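Local coordinates for protein levoglucosan dehydrogenase (Pseudarthrobacter phenanthrenivorans, PDB 6A3F) that oxidises levoglucosan to 3-dehydrolevoglucosan with NAD(+) as the hydride acceptor, as a homotetrameric member of the Gfo/Idh/MocA family, at residues V222-I236 with V262-N276. Residues are numbered along the deposited sequence; the frame is centred on the assembly and turned at random.
Sequences VGEFSAVNAVLSTWI and VDVDDEVMTMIRFAN
F274 is sandwiched between V222 CG1, centred over one ring face 3.5 Å from its centroid, and I272 CG2 on the opposite face. Its edge meets the face of F225 in a T-shaped pair, planes at 71°, and I272 CG2 also lies over F225: flat rings and a branched aliphatic chain suit the buried F225, I272 and F274. At the far end D266 OD2, on a side chain short enough to stay beside the backbone, takes two successive N-H groups, W235 N at 2.7 Å and I236 N at 2.9 Å. W235 NE1 donates in its ring plane to E267 OE1 at 2.8 Å, reaching it from above the carboxylate plane. With CG anti to the backbone N (chi1 -177°), the extended E267 carries its carboxylate to the indole; T285 OG1 of the same chain also bonds OE1, and S176 of the second subunit bonds OE2. The regular antiparallel ladder runs from A227–R273 to S233–E267 between classic bulges: S226 and A227 share R273 O, shifting the register by one before F225–F274; D266 and E267 face S233. In the C-terminal domain's mixed sheet, F225 and V268 pack on helix 206-221, V228 and A230 on helix 380-399, while strand 279-285 flanks 267-274; N229 and M271 face the second subunit.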
ATOM      1  N   VAL B 222      15.548   9.837  18.065  1.00 20.77           N
ATOM      2  CA  VAL B 222      14.818  10.268  19.279  1.00 21.66           C
ATOM      3  C   VAL B 222      15.806  10.798  20.336  1.00 23.04           C
ATOM      4  O   VAL B 222      15.684  11.944  20.780  1.00 24.12           O
ATOM      5  CB  VAL B 222      13.951   9.153  19.881  1.00 22.31           C
ATOM      6  CG1 VAL B 222      13.155   9.625  21.082  1.00 23.05           C
ATOM      7  CG2 VAL B 222      13.015   8.594  18.835  1.00 21.06           C
ATOM      8  N   GLY B 223      16.752   9.942  20.759  1.00 22.84           N
ATOM      9  CA  GLY B 223      17.767  10.309  21.775  1.00 22.46           C
ATOM     10  C   GLY B 223      18.136   9.108  22.645  1.00 22.80           C
ATOM     11  O   GLY B 223      17.805   7.933  22.316  1.00 21.54           O
ATOM     12  N   GLU B 224      18.785   9.388  23.786  1.00 22.81           N
ATOM     13  CA  GLU B 224      19.302   8.333  24.609  1.00 24.00           C
ATOM     14  C   GLU B 224      18.166   7.680  25.390  1.00 24.30           C
ATOM     15  O   GLU B 224      17.166   8.281  25.711  1.00 24.73           O
ATOM     16  CB  GLU B 224      20.345   8.875  25.598  1.00 26.49           C
ATOM     17  CG  GLU B 224      21.575   9.470  24.961  1.00 26.55           C
ATOM     18  CD  GLU B 224      22.543   8.481  24.313  1.00 26.41           C
ATOM     19  OE1 GLU B 224      22.212   7.266  24.204  1.00 27.94           O
ATOM     20  OE2 GLU B 224      23.608   8.953  23.850  1.00 29.42           O
ATOM     21  N   PHE B 225      18.406   6.443  25.780  1.00 23.50           N
ATOM     22  CA  PHE B 225      17.515   5.688  26.568  1.00 23.28           C
ATOM     23  C   PHE B 225      17.752   5.957  28.066  1.00 28.07           C
ATOM     24  O   PHE B 225      18.891   5.951  28.531  1.00 33.40           O
ATOM     25  CB  PHE B 225      17.741   4.190  26.322  1.00 23.72           C
ATOM     26  CG  PHE B 225      17.249   3.619  25.011  1.00 22.13           C
ATOM     27  CD1 PHE B 225      17.330   4.347  23.835  1.00 24.60           C
ATOM     28  CD2 PHE B 225      16.703   2.349  24.956  1.00 24.44           C
ATOM     29  CE1 PHE B 225      16.933   3.785  22.625  1.00 23.27           C
ATOM     30  CE2 PHE B 225      16.281   1.807  23.750  1.00 23.99           C
ATOM     31  CZ  PHE B 225      16.414   2.518  22.583  1.00 22.67           C
ATOM     32  N   SER B 226      16.670   6.031  28.809  1.00 28.23           N
ATOM     33  CA  SER B 226      16.741   6.195  30.287  1.00 29.47           C
ATOM     34  C   SER B 226      16.563   4.845  30.992  1.00 28.75           C
ATOM     35  O   SER B 226      17.294   4.487  31.937  1.00 27.71           O
ATOM     36  CB  SER B 226      15.715   7.173  30.747  1.00 31.04           C
ATOM     37  OG  SER B 226      15.811   7.312  32.156  1.00 38.11           O
ATOM     38  N   ALA B 227      15.541   4.104  30.596  1.00 25.25           N
ATOM     39  CA  ALA B 227      15.243   2.822  31.197  1.00 25.26           C
ATOM     40  C   ALA B 227      14.504   1.922  30.194  1.00 25.59           C
ATOM     41  O   ALA B 227      13.839   2.409  29.303  1.00 25.20           O
ATOM     42  CB  ALA B 227      14.458   2.976  32.479  1.00 24.31           C
ATOM     43  N   VAL B 228      14.595   0.616  30.417  1.00 24.19           N
ATOM     44  CA  VAL B 228      13.890  -0.389  29.614  1.00 24.71           C
ATOM     45  C   VAL B 228      13.145  -1.411  30.489  1.00 26.47           C
ATOM     46  O   VAL B 228      13.463  -1.657  31.668  1.00 25.30           O
ATOM     47  CB  VAL B 228      14.897  -1.105  28.694  1.00 22.27           C
ATOM     48  CG1 VAL B 228      15.543  -0.167  27.690  1.00 21.44           C
ATOM     49  CG2 VAL B 228      15.970  -1.822  29.533  1.00 21.66           C
ATOM     50  N   ASN B 229      12.165  -2.080  29.877  1.00 23.00           N
ATOM     51  CA  ASN B 229      11.407  -3.127  30.521  1.00 24.43           C
ATOM     52  C   ASN B 229      11.012  -4.143  29.444  1.00 25.80           C
ATOM     53  O   ASN B 229      10.303  -3.789  28.457  1.00 23.33           O
ATOM     54  CB  ASN B 229      10.181  -2.571  31.246  1.00 26.78           C
ATOM     55  CG  ASN B 229       9.623  -3.477  32.331  1.00 32.99           C
ATOM     56  OD1 ASN B 229       9.495  -4.678  32.169  1.00 39.17           O
ATOM     57  ND2 ASN B 229       9.259  -2.892  33.452  1.00 40.12           N
ATOM     58  N   ALA B 230      11.502  -5.381  29.571  1.00 23.60           N
ATOM     59  CA  ALA B 230      11.546  -6.262  28.403  1.00 23.05           C
ATOM     60  C   ALA B 230      11.021  -7.664  28.698  1.00 25.41           C
ATOM     61  O   ALA B 230      10.934  -8.118  29.830  1.00 24.29           O
ATOM     62  CB  ALA B 230      12.944  -6.366  27.846  1.00 24.78           C
ATOM     63  N   VAL B 231      10.739  -8.364  27.595  1.00 24.05           N
ATOM     64  CA  VAL B 231      10.447  -9.779  27.597  1.00 23.35           C
ATOM     65  C   VAL B 231      11.231 -10.418  26.454  1.00 26.61           C
ATOM     66  O   VAL B 231      11.104  -9.976  25.316  1.00 23.39           O
ATOM     67  CB  VAL B 231       8.941 -10.091  27.448  1.00 24.67           C
ATOM     68  CG1 VAL B 231       8.686 -11.603  27.325  1.00 22.82           C
ATOM     69  CG2 VAL B 231       8.108  -9.485  28.568  1.00 25.85           C
ATOM     70  N   LEU B 232      11.974 -11.504  26.745  1.00 25.58           N
ATOM     71  CA  LEU B 232      12.634 -12.296  25.710  1.00 25.24           C
ATOM     72  C   LEU B 232      11.928 -13.638  25.546  1.00 25.75           C
ATOM     73  O   LEU B 232      11.569 -14.272  26.525  1.00 22.98           O
ATOM     74  CB  LEU B 232      14.089 -12.533  26.110  1.00 26.15           C
ATOM     75  CG  LEU B 232      14.937 -11.291  26.288  1.00 27.01           C
ATOM     76  CD1 LEU B 232      16.233 -11.665  26.994  1.00 29.47           C
ATOM     77  CD2 LEU B 232      15.236 -10.630  24.953  1.00 27.70           C
ATOM     78  N   SER B 233      11.790 -14.089  24.316  1.00 21.31           N
ATOM     79  CA  SER B 233      11.121 -15.298  24.030  1.00 22.42           C
ATOM     80  C   SER B 233      11.983 -16.145  23.099  1.00 24.44           C
ATOM     81  O   SER B 233      12.686 -15.612  22.213  1.00 22.26           O
ATOM     82  CB  SER B 233       9.769 -15.041  23.425  1.00 22.96           C
ATOM     83  OG  SER B 233       8.977 -14.197  24.249  1.00 22.46           O
ATOM     84  N   THR B 234      11.951 -17.466  23.335  1.00 21.84           N
ATOM     85  CA  THR B 234      12.555 -18.439  22.433  1.00 23.27           C
ATOM     86  C   THR B 234      11.451 -19.376  21.978  1.00 22.66           C
ATOM     87  O   THR B 234      10.760 -20.005  22.818  1.00 27.69           O
ATOM     88  CB  THR B 234      13.714 -19.203  23.080  1.00 22.92           C
ATOM     89  OG1 THR B 234      14.687 -18.248  23.481  1.00 22.65           O
ATOM     90  CG2 THR B 234      14.334 -20.217  22.142  1.00 24.89           C
ATOM     91  N   TRP B 235      11.201 -19.397  20.668  1.00 22.62           N
ATOM     92  CA  TRP B 235      10.091 -20.133  20.095  1.00 21.76           C
ATOM     93  C   TRP B 235      10.514 -21.482  19.495  1.00 21.07           C
ATOM     94  O   TRP B 235       9.664 -22.340  19.343  1.00 22.90           O
ATOM     95  CB  TRP B 235       9.459 -19.306  18.979  1.00 22.79           C
ATOM     96  CG  TRP B 235       8.961 -17.969  19.412  1.00 22.92           C
ATOM     97  CD1 TRP B 235       9.259 -16.764  18.849  1.00 22.43           C
ATOM     98  CD2 TRP B 235       7.953 -17.723  20.402  1.00 22.87           C
ATOM     99  NE1 TRP B 235       8.538 -15.772  19.463  1.00 20.69           N
ATOM    100  CE2 TRP B 235       7.755 -16.317  20.432  1.00 21.54           C
ATOM    101  CE3 TRP B 235       7.269 -18.527  21.327  1.00 23.06           C
ATOM    102  CZ2 TRP B 235       6.859 -15.702  21.300  1.00 23.61           C
ATOM    103  CZ3 TRP B 235       6.385 -17.906  22.192  1.00 24.56           C
ATOM    104  CH2 TRP B 235       6.191 -16.519  22.175  1.00 25.25           C
ATOM    105  N   ILE B 236      11.745 -21.578  19.048  1.00 23.26           N
ATOM    106  CA  ILE B 236      12.293 -22.831  18.442  1.00 24.00           C
ATOM    107  C   ILE B 236      13.516 -23.173  19.298  1.00 23.98           C
ATOM    108  O   ILE B 236      14.578 -22.612  19.175  1.00 22.52           O
ATOM    109  CB  ILE B 236      12.594 -22.644  16.937  1.00 25.50           C
ATOM    110  CG1 ILE B 236      11.288 -22.417  16.169  1.00 24.51           C
ATOM    111  CG2 ILE B 236      13.426 -23.823  16.397  1.00 25.48           C
ATOM    112  CD1 ILE B 236      11.457 -22.096  14.705  1.00 26.21           C
ATOM    113  N   VAL B 262      18.846 -24.082  21.499  1.00 29.61           N
ATOM    114  CA  VAL B 262      19.006 -22.669  21.224  1.00 26.33           C
ATOM    115  C   VAL B 262      18.931 -21.951  22.569  1.00 23.42           C
ATOM    116  O   VAL B 262      17.854 -21.950  23.194  1.00 27.71           O
ATOM    117  CB  VAL B 262      17.892 -22.193  20.265  1.00 25.29           C
ATOM    118  CG1 VAL B 262      17.919 -20.675  20.114  1.00 26.36           C
ATOM    119  CG2 VAL B 262      17.945 -22.915  18.912  1.00 26.71           C
ATOM    120  N   ASP B 263      19.982 -21.268  22.953  1.00 24.43           N
ATOM    121  CA  ASP B 263      19.988 -20.645  24.280  1.00 28.00           C
ATOM    122  C   ASP B 263      20.002 -19.152  24.132  1.00 30.17           C
ATOM    123  O   ASP B 263      20.648 -18.451  24.934  1.00 27.98           O
ATOM    124  CB  ASP B 263      21.186 -21.117  25.094  1.00 31.58           C
ATOM    125  CG  ASP B 263      22.514 -20.855  24.388  1.00 38.78           C
ATOM    126  OD1 ASP B 263      22.543 -20.385  23.211  1.00 35.32           O
ATOM    127  OD2 ASP B 263      23.556 -21.128  25.010  1.00 36.14           O
ATOM    128  N   VAL B 264      19.365 -18.670  23.055  1.00 27.94           N
ATOM    129  CA  VAL B 264      19.230 -17.251  22.873  1.00 24.53           C
ATOM    130  C   VAL B 264      17.776 -16.983  22.553  1.00 23.00           C
ATOM    131  O   VAL B 264      17.047 -17.895  22.306  1.00 22.93           O
ATOM    132  CB  VAL B 264      20.129 -16.697  21.761  1.00 24.69           C
ATOM    133  CG1 VAL B 264      21.583 -16.806  22.146  1.00 27.83           C
ATOM    134  CG2 VAL B 264      19.837 -17.351  20.423  1.00 25.01           C
ATOM    135  N   ASP B 265      17.450 -15.686  22.532  1.00 23.46           N
ATOM    136  CA  ASP B 265      16.135 -15.211  22.237  1.00 22.80           C
ATOM    137  C   ASP B 265      15.878 -15.255  20.711  1.00 21.00           C
ATOM    138  O   ASP B 265      16.758 -14.862  19.958  1.00 22.30           O
ATOM    139  CB  ASP B 265      16.051 -13.759  22.758  1.00 21.32           C
ATOM    140  CG  ASP B 265      17.072 -12.832  22.111  1.00 22.38           C
ATOM    141  OD1 ASP B 265      18.272 -12.940  22.397  1.00 22.93           O
ATOM    142  OD2 ASP B 265      16.685 -11.944  21.299  1.00 23.61           O
ATOM    143  N   ASP B 266      14.693 -15.727  20.327  1.00 21.14           N
ATOM    144  CA  ASP B 266      14.139 -15.593  18.964  1.00 22.62           C
ATOM    145  C   ASP B 266      13.403 -14.237  18.790  1.00 23.46           C
ATOM    146  O   ASP B 266      13.213 -13.761  17.658  1.00 21.85           O
ATOM    147  CB  ASP B 266      13.139 -16.695  18.657  1.00 22.77           C
ATOM    148  CG  ASP B 266      13.817 -18.056  18.387  1.00 21.87           C
ATOM    149  OD1 ASP B 266      14.973 -18.106  17.880  1.00 22.40           O
ATOM    150  OD2 ASP B 266      13.111 -19.048  18.722  1.00 24.27           O
ATOM    151  N   GLU B 267      13.077 -13.608  19.917  1.00 22.65           N
ATOM    152  CA  GLU B 267      12.181 -12.459  19.926  1.00 22.56           C
ATOM    153  C   GLU B 267      12.412 -11.632  21.185  1.00 23.40           C
ATOM    154  O   GLU B 267      12.622 -12.211  22.273  1.00 20.87           O
ATOM    155  CB  GLU B 267      10.730 -12.920  19.856  1.00 19.78           C
ATOM    156  CG  GLU B 267       9.724 -11.772  19.791  1.00 22.52           C
ATOM    157  CD  GLU B 267       8.334 -12.173  19.320  1.00 22.84           C
ATOM    158  OE1 GLU B 267       8.237 -13.117  18.559  1.00 22.41           O
ATOM    159  OE2 GLU B 267       7.335 -11.534  19.736  1.00 25.80           O
ATOM    160  N   VAL B 268      12.410 -10.292  21.002  1.00 22.13           N
ATOM    161  CA  VAL B 268      12.527  -9.377  22.087  1.00 22.58           C
ATOM    162  C   VAL B 268      11.440  -8.309  21.929  1.00 22.38           C
ATOM    163  O   VAL B 268      11.220  -7.810  20.836  1.00 18.99           O
ATOM    164  CB  VAL B 268      13.926  -8.742  22.168  1.00 23.17           C
ATOM    165  CG1 VAL B 268      14.346  -8.042  20.886  1.00 23.77           C
ATOM    166  CG2 VAL B 268      14.033  -7.783  23.348  1.00 23.27           C
ATOM    167  N   MET B 269      10.719  -8.009  23.001  1.00 20.86           N
ATOM    168  CA  MET B 269      10.011  -6.735  23.034  1.00 22.24           C
ATOM    169  C   MET B 269      10.416  -5.956  24.281  1.00 24.38           C
ATOM    170  O   MET B 269      10.644  -6.541  25.345  1.00 23.84           O
ATOM    171  CB  MET B 269       8.490  -6.912  22.955  1.00 25.18           C
ATOM    172  CG  MET B 269       7.815  -7.511  24.151  1.00 27.20           C
ATOM    173  SD  MET B 269       5.996  -7.747  23.990  1.00 29.27           S
ATOM    174  CE  MET B 269       5.737  -8.948  25.297  1.00 32.75           C
ATOM    175  N   THR B 270      10.529  -4.643  24.131  1.00 22.60           N
ATOM    176  CA  THR B 270      10.920  -3.820  25.267  1.00 22.56           C
ATOM    177  C   THR B 270      10.164  -2.501  25.184  1.00 23.73           C
ATOM    178  O   THR B 270      10.097  -1.903  24.079  1.00 20.52           O
ATOM    179  CB  THR B 270      12.435  -3.619  25.320  1.00 24.11           C
ATOM    180  OG1 THR B 270      12.738  -2.945  26.552  1.00 22.85           O
ATOM    181  CG2 THR B 270      12.996  -2.831  24.152  1.00 25.38           C
ATOM    182  N   MET B 271       9.655  -2.043  26.342  1.00 23.22           N
ATOM    183  CA  MET B 271       9.218  -0.663  26.465  1.00 20.51           C
ATOM    184  C   MET B 271      10.428   0.202  26.840  1.00 20.87           C
ATOM    185  O   MET B 271      11.462  -0.290  27.336  1.00 23.06           O
ATOM    186  CB  MET B 271       8.096  -0.507  27.482  1.00 23.31           C
ATOM    187  CG  MET B 271       6.895  -1.422  27.268  1.00 25.46           C
ATOM    188  SD  MET B 271       5.441  -1.021  28.286  1.00 26.86           S
ATOM    189  CE  MET B 271       5.963  -1.669  29.882  1.00 27.11           C
ATOM    190  N   ILE B 272      10.369   1.496  26.521  1.00 20.77           N
ATOM    191  CA  ILE B 272      11.476   2.403  26.651  1.00 21.27           C
ATOM    192  C   ILE B 272      10.972   3.712  27.249  1.00 24.12           C
ATOM    193  O   ILE B 272       9.908   4.239  26.867  1.00 22.29           O
ATOM    194  CB  ILE B 272      12.126   2.703  25.294  1.00 22.18           C
ATOM    195  CG1 ILE B 272      12.565   1.437  24.561  1.00 25.79           C
ATOM    196  CG2 ILE B 272      13.239   3.749  25.415  1.00 24.79           C
ATOM    197  CD1 ILE B 272      12.675   1.654  23.072  1.00 25.14           C
ATOM    198  N   ARG B 273      11.741   4.202  28.232  1.00 23.94           N
ATOM    199  CA  ARG B 273      11.637   5.578  28.618  1.00 25.22           C
ATOM    200  C   ARG B 273      12.891   6.277  28.112  1.00 23.67           C
ATOM    201  O   ARG B 273      14.019   5.916  28.471  1.00 25.91           O
ATOM    202  CB  ARG B 273      11.436   5.751  30.129  1.00 26.92           C
ATOM    203  CG  ARG B 273      11.523   7.215  30.556  1.00 36.24           C
ATOM    204  CD  ARG B 273      10.318   8.086  30.144  1.00 39.15           C
ATOM    205  NE  ARG B 273       9.142   7.566  30.845  1.00 45.17           N
ATOM    206  CZ  ARG B 273       7.922   8.064  30.738  1.00 38.28           C
ATOM    207  NH1 ARG B 273       7.723   9.168  30.029  1.00 41.00           N
ATOM    208  NH2 ARG B 273       6.919   7.433  31.306  1.00 33.40           N
ATOM    209  N   PHE B 274      12.699   7.299  27.298  1.00 19.95           N
ATOM    210  CA  PHE B 274      13.809   8.027  26.781  1.00 21.29           C
ATOM    211  C   PHE B 274      14.274   9.078  27.816  1.00 24.88           C
ATOM    212  O   PHE B 274      13.443   9.613  28.560  1.00 25.17           O
ATOM    213  CB  PHE B 274      13.444   8.715  25.462  1.00 22.84           C
ATOM    214  CG  PHE B 274      13.303   7.756  24.304  1.00 20.48           C
ATOM    215  CD1 PHE B 274      14.417   7.354  23.581  1.00 23.95           C
ATOM    216  CD2 PHE B 274      12.056   7.227  23.991  1.00 21.75           C
ATOM    217  CE1 PHE B 274      14.272   6.464  22.528  1.00 23.77           C
ATOM    218  CE2 PHE B 274      11.914   6.350  22.922  1.00 22.80           C
ATOM    219  CZ  PHE B 274      13.029   5.969  22.204  1.00 22.59           C
ATOM    220  N   ALA B 275      15.562   9.395  27.764  1.00 23.87           N
ATOM    221  CA  ALA B 275      16.186  10.479  28.584  1.00 26.70           C
ATOM    222  C   ALA B 275      15.422  11.797  28.415  1.00 28.38           C
ATOM    223  O   ALA B 275      15.233  12.484  29.399  1.00 31.16           O
ATOM    224  CB  ALA B 275      17.646  10.659  28.246  1.00 24.96           C
ATOM    225  N   ASN B 276      14.949  12.126  27.212  1.00 24.30           N
ATOM    226  CA  ASN B 276      14.274  13.397  26.968  1.00 23.61           C
ATOM    227  C   ASN B 276      12.780  13.362  27.356  1.00 24.35           C
ATOM    228  O   ASN B 276      12.111  14.352  27.131  1.00 28.22           O
ATOM    229  CB  ASN B 276      14.483  13.807  25.518  1.00 23.07           C
ATOM    230  CG  ASN B 276      13.768  12.895  24.537  1.00 21.02           C
ATOM    231  OD1 ASN B 276      12.861  12.180  24.925  1.00 21.89           O
ATOM    232  ND2 ASN B 276      14.205  12.937  23.290  1.00 22.57           N
TER
HETATM  233  O   HOH W   1      16.204  10.840  25.114  1.00 23.79           O
HETATM  234  O   HOH W   2      15.585 -20.694  17.442  1.00 17.93           O